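Local coordinates for SusD superfamily protein (Parabacteroides distasonis, PDB 3OTN) that probably binds carbohydrate or another nutrient at the outer membrane, as expected of a member of the SusD family, at residues V32-T37 / N262-I267. Sequence-based numbering, arbitrary orientation.
Sequences VFNKMT and NESVRI
M36 and E263 mark the nearest approach of the two backbones, their CA atoms 7.1 Å apart, a separation spanned by side chains and one water; 34-36 are extended, whereas 263-267 wind helically but lack a regular helix's bonding. N34 turns its CG anti to the backbone N (chi1 -175°), and its carboxamide meets S264: ND2 donates to S264 OG at 2.9 Å with an N-H...O angle of 163°, the hydroxyl lying only 9° out of the amide plane. S264 OG in turn donates to N262 OD1, in the carbonyl plane on a lone pair; accepting one bond and giving another would hold the hydroxyl's rotation. On the other branch, N34 OD1 accepts from a water at 2.8 Å, which accepts from S264 N (3.1 Å); N43 ND2 is a second donor to OD1. An alanine in place of N34 would probably leave S264 OG without this donor, and the water and N43 ND2 without their shared acceptor. This polar link joins the short antiparallel pair 36-37/42-43, in the N-terminal part of this SusD-family protein, to the long loop between strands 249-253 and 286-287. Beside it, M36, a selenomethionine bent at chi2 and chi3, crosses the E263 side chain at about a right angle, CG 3.6 Å from E263 CB with SE also against that carbon, while its CE reaches I267 CD1 at 4.2 Å. The end of E263 leads away, OE1 forming a 2.8 Å salt bridge with R266 NH1 in the guanidinium plane.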
ATOM      1  N   VAL A  32       4.674   1.248 -10.222  1.00 19.23           N
ATOM      2  CA  VAL A  32       3.189   1.243 -10.153  1.00 17.88           C
ATOM      3  C   VAL A  32       2.625   1.527  -8.753  1.00 17.90           C
ATOM      4  O   VAL A  32       1.508   2.052  -8.622  1.00 17.70           O
ATOM      5  CB  VAL A  32       2.580  -0.089 -10.703  1.00 18.66           C
ATOM      6  CG1 VAL A  32       2.767  -1.238  -9.694  1.00 18.84           C
ATOM      7  CG2 VAL A  32       1.120   0.097 -11.050  1.00 20.46           C
ATOM      8  N   PHE A  33       3.390   1.207  -7.705  1.00 16.21           N
ATOM      9  CA  PHE A  33       2.910   1.362  -6.323  1.00 18.40           C
ATOM     10  C   PHE A  33       2.886   2.837  -5.896  1.00 18.71           C
ATOM     11  O   PHE A  33       2.263   3.171  -4.877  1.00 15.87           O
ATOM     12  CB  PHE A  33       3.714   0.497  -5.327  1.00 18.36           C
ATOM     13  CG  PHE A  33       3.777  -0.964  -5.716  1.00 18.84           C
ATOM     14  CD1 PHE A  33       2.606  -1.674  -5.963  1.00 26.13           C
ATOM     15  CD2 PHE A  33       4.989  -1.621  -5.843  1.00 22.39           C
ATOM     16  CE1 PHE A  33       2.646  -3.012  -6.379  1.00 27.48           C
ATOM     17  CE2 PHE A  33       5.041  -2.957  -6.258  1.00 20.70           C
ATOM     18  CZ  PHE A  33       3.862  -3.636  -6.547  1.00 20.32           C
ATOM     19  N   ASN A  34       3.596   3.693  -6.644  1.00 16.13           N
ATOM     20  CA  ASN A  34       3.512   5.157  -6.450  1.00 15.46           C
ATOM     21  C   ASN A  34       4.141   5.806  -7.646  1.00 16.94           C
ATOM     22  O   ASN A  34       5.370   5.870  -7.774  1.00 19.66           O
ATOM     23  CB  ASN A  34       4.218   5.579  -5.149  1.00 17.23           C
ATOM     24  CG  ASN A  34       4.069   7.050  -4.841  1.00 17.30           C
ATOM     25  OD1 ASN A  34       4.068   7.884  -5.727  1.00 22.71           O
ATOM     26  ND2 ASN A  34       3.975   7.374  -3.541  1.00 16.66           N
ATOM     27  N   LYS A  35       3.303   6.228  -8.578  1.00 17.32           N
ATOM     28  CA  LYS A  35       3.783   6.986  -9.693  1.00 18.36           C
ATOM     29  C   LYS A  35       2.719   7.953 -10.171  1.00 17.18           C
ATOM     30  O   LYS A  35       1.505   7.702 -10.031  1.00 14.23           O
ATOM     31  CB  LYS A  35       4.211   6.072 -10.847  1.00 21.46           C
ATOM     32  CG  LYS A  35       3.082   5.327 -11.561  1.00 20.73           C
ATOM     33  CD  LYS A  35       3.588   4.635 -12.836  1.00 26.92           C
ATOM     34  CE  LYS A  35       2.557   4.661 -13.944  1.00 34.22           C
ATOM     35  NZ  LYS A  35       2.987   3.895 -15.168  1.00 32.55           N
HETATM   36  N   MSE A  36       3.193   9.003 -10.826  1.00 17.51           N
HETATM   37  CA  MSE A  36       2.321  10.015 -11.397  1.00 18.65           C
HETATM   38  C   MSE A  36       1.702   9.466 -12.681  1.00 18.66           C
HETATM   39  O   MSE A  36       2.375   8.762 -13.456  1.00 19.03           O
HETATM   40  CB  MSE A  36       3.070  11.287 -11.697  1.00 21.59           C
HETATM   41  CG  MSE A  36       3.719  11.951 -10.482  1.00 19.85           C
HETATM   42 SE   MSE A  36       2.610  12.366  -8.931  0.75 20.94          SE
HETATM   43  CE  MSE A  36       1.300  13.579  -9.822  1.00 28.90           C
ATOM     44  N   THR A  37       0.432   9.790 -12.872  1.00 18.97           N
ATOM     45  CA  THR A  37      -0.354   9.333 -14.023  1.00 21.56           C
ATOM     46  C   THR A  37      -0.932  10.557 -14.796  1.00 22.29           C
ATOM     47  O   THR A  37      -0.820  11.696 -14.350  1.00 21.83           O
ATOM     48  CB  THR A  37      -1.472   8.322 -13.570  1.00 22.46           C
ATOM     49  OG1 THR A  37      -2.311   8.941 -12.597  1.00 23.00           O
ATOM     50  CG2 THR A  37      -0.865   7.038 -12.984  1.00 18.57           C
ATOM     51  N   ASN A 262      10.238  11.642  -5.564  1.00 22.89           N
ATOM     52  CA  ASN A 262       8.895  11.329  -5.047  1.00 19.48           C
ATOM     53  C   ASN A 262       7.967  12.525  -5.273  1.00 22.82           C
ATOM     54  O   ASN A 262       7.894  13.445  -4.452  1.00 22.22           O
ATOM     55  CB  ASN A 262       8.953  10.973  -3.566  1.00 19.48           C
ATOM     56  CG  ASN A 262       7.630  10.557  -3.020  1.00 21.88           C
ATOM     57  OD1 ASN A 262       6.600  10.755  -3.651  1.00 19.38           O
ATOM     58  ND2 ASN A 262       7.634  10.045  -1.798  1.00 18.59           N
ATOM     59  N   GLU A 263       7.258  12.500  -6.393  1.00 22.82           N
ATOM     60  CA  GLU A 263       6.327  13.574  -6.736  1.00 23.80           C
ATOM     61  C   GLU A 263       5.058  13.522  -5.914  1.00 20.84           C
ATOM     62  O   GLU A 263       4.384  14.508  -5.806  1.00 23.62           O
ATOM     63  CB  GLU A 263       6.024  13.598  -8.248  1.00 23.02           C
ATOM     64  CG  GLU A 263       7.226  14.091  -9.115  1.00 32.59           C
ATOM     65  CD  GLU A 263       7.671  15.546  -8.800  1.00 44.99           C
ATOM     66  OE1 GLU A 263       6.938  16.468  -9.181  1.00 45.86           O
ATOM     67  OE2 GLU A 263       8.770  15.777  -8.202  1.00 50.49           O
ATOM     68  N   SER A 264       4.718  12.365  -5.348  1.00 20.97           N
ATOM     69  CA  SER A 264       3.511  12.226  -4.536  1.00 20.52           C
ATOM     70  C   SER A 264       3.490  13.126  -3.305  1.00 22.36           C
ATOM     71  O   SER A 264       2.404  13.394  -2.760  1.00 23.11           O
ATOM     72  CB  SER A 264       3.265  10.774  -4.126  1.00 21.37           C
ATOM     73  OG  SER A 264       4.167  10.280  -3.133  1.00 20.66           O
ATOM     74  N   VAL A 265       4.662  13.604  -2.867  1.00 19.49           N
ATOM     75  CA  VAL A 265       4.726  14.582  -1.769  1.00 19.67           C
ATOM     76  C   VAL A 265       3.768  15.768  -2.034  1.00 19.53           C
ATOM     77  O   VAL A 265       3.076  16.227  -1.135  1.00 23.50           O
ATOM     78  CB  VAL A 265       6.205  15.019  -1.513  1.00 21.97           C
ATOM     79  CG1 VAL A 265       6.285  16.249  -0.585  1.00 20.02           C
ATOM     80  CG2 VAL A 265       7.017  13.839  -0.959  1.00 13.11           C
ATOM     81  N   ARG A 266       3.672  16.181  -3.298  1.00 19.19           N
ATOM     82  CA  ARG A 266       2.842  17.334  -3.725  1.00 22.45           C
ATOM     83  C   ARG A 266       1.326  17.073  -3.696  1.00 20.52           C
ATOM     84  O   ARG A 266       0.529  18.022  -3.664  1.00 20.04           O
ATOM     85  CB  ARG A 266       3.187  17.696  -5.184  1.00 24.08           C
ATOM     86  CG  ARG A 266       4.588  18.115  -5.443  1.00 26.50           C
ATOM     87  CD  ARG A 266       4.930  18.032  -6.946  1.00 29.45           C
ATOM     88  NE  ARG A 266       4.385  19.169  -7.649  1.00 30.90           N
ATOM     89  CZ  ARG A 266       4.657  19.512  -8.910  1.00 33.77           C
ATOM     90  NH1 ARG A 266       5.481  18.797  -9.662  1.00 28.44           N
ATOM     91  NH2 ARG A 266       4.071  20.596  -9.424  1.00 31.61           N
ATOM     92  N   ILE A 267       0.954  15.802  -3.762  1.00 19.16           N
ATOM     93  CA  ILE A 267      -0.449  15.325  -3.726  1.00 22.73           C
ATOM     94  C   ILE A 267      -1.199  15.775  -2.473  1.00 25.98           C
ATOM     95  O   ILE A 267      -2.386  16.119  -2.545  1.00 24.11           O
ATOM     96  CB  ILE A 267      -0.475  13.747  -3.839  1.00 24.95           C
ATOM     97  CG1 ILE A 267      -0.062  13.293  -5.253  1.00 32.49           C
ATOM     98  CG2 ILE A 267      -1.807  13.101  -3.484  1.00 28.01           C
ATOM     99  CD1 ILE A 267      -1.013  13.640  -6.272  1.00 34.58           C
TER
HETATM  100  O   HOH W   1       5.474   9.899  -7.006  1.00 25.16           O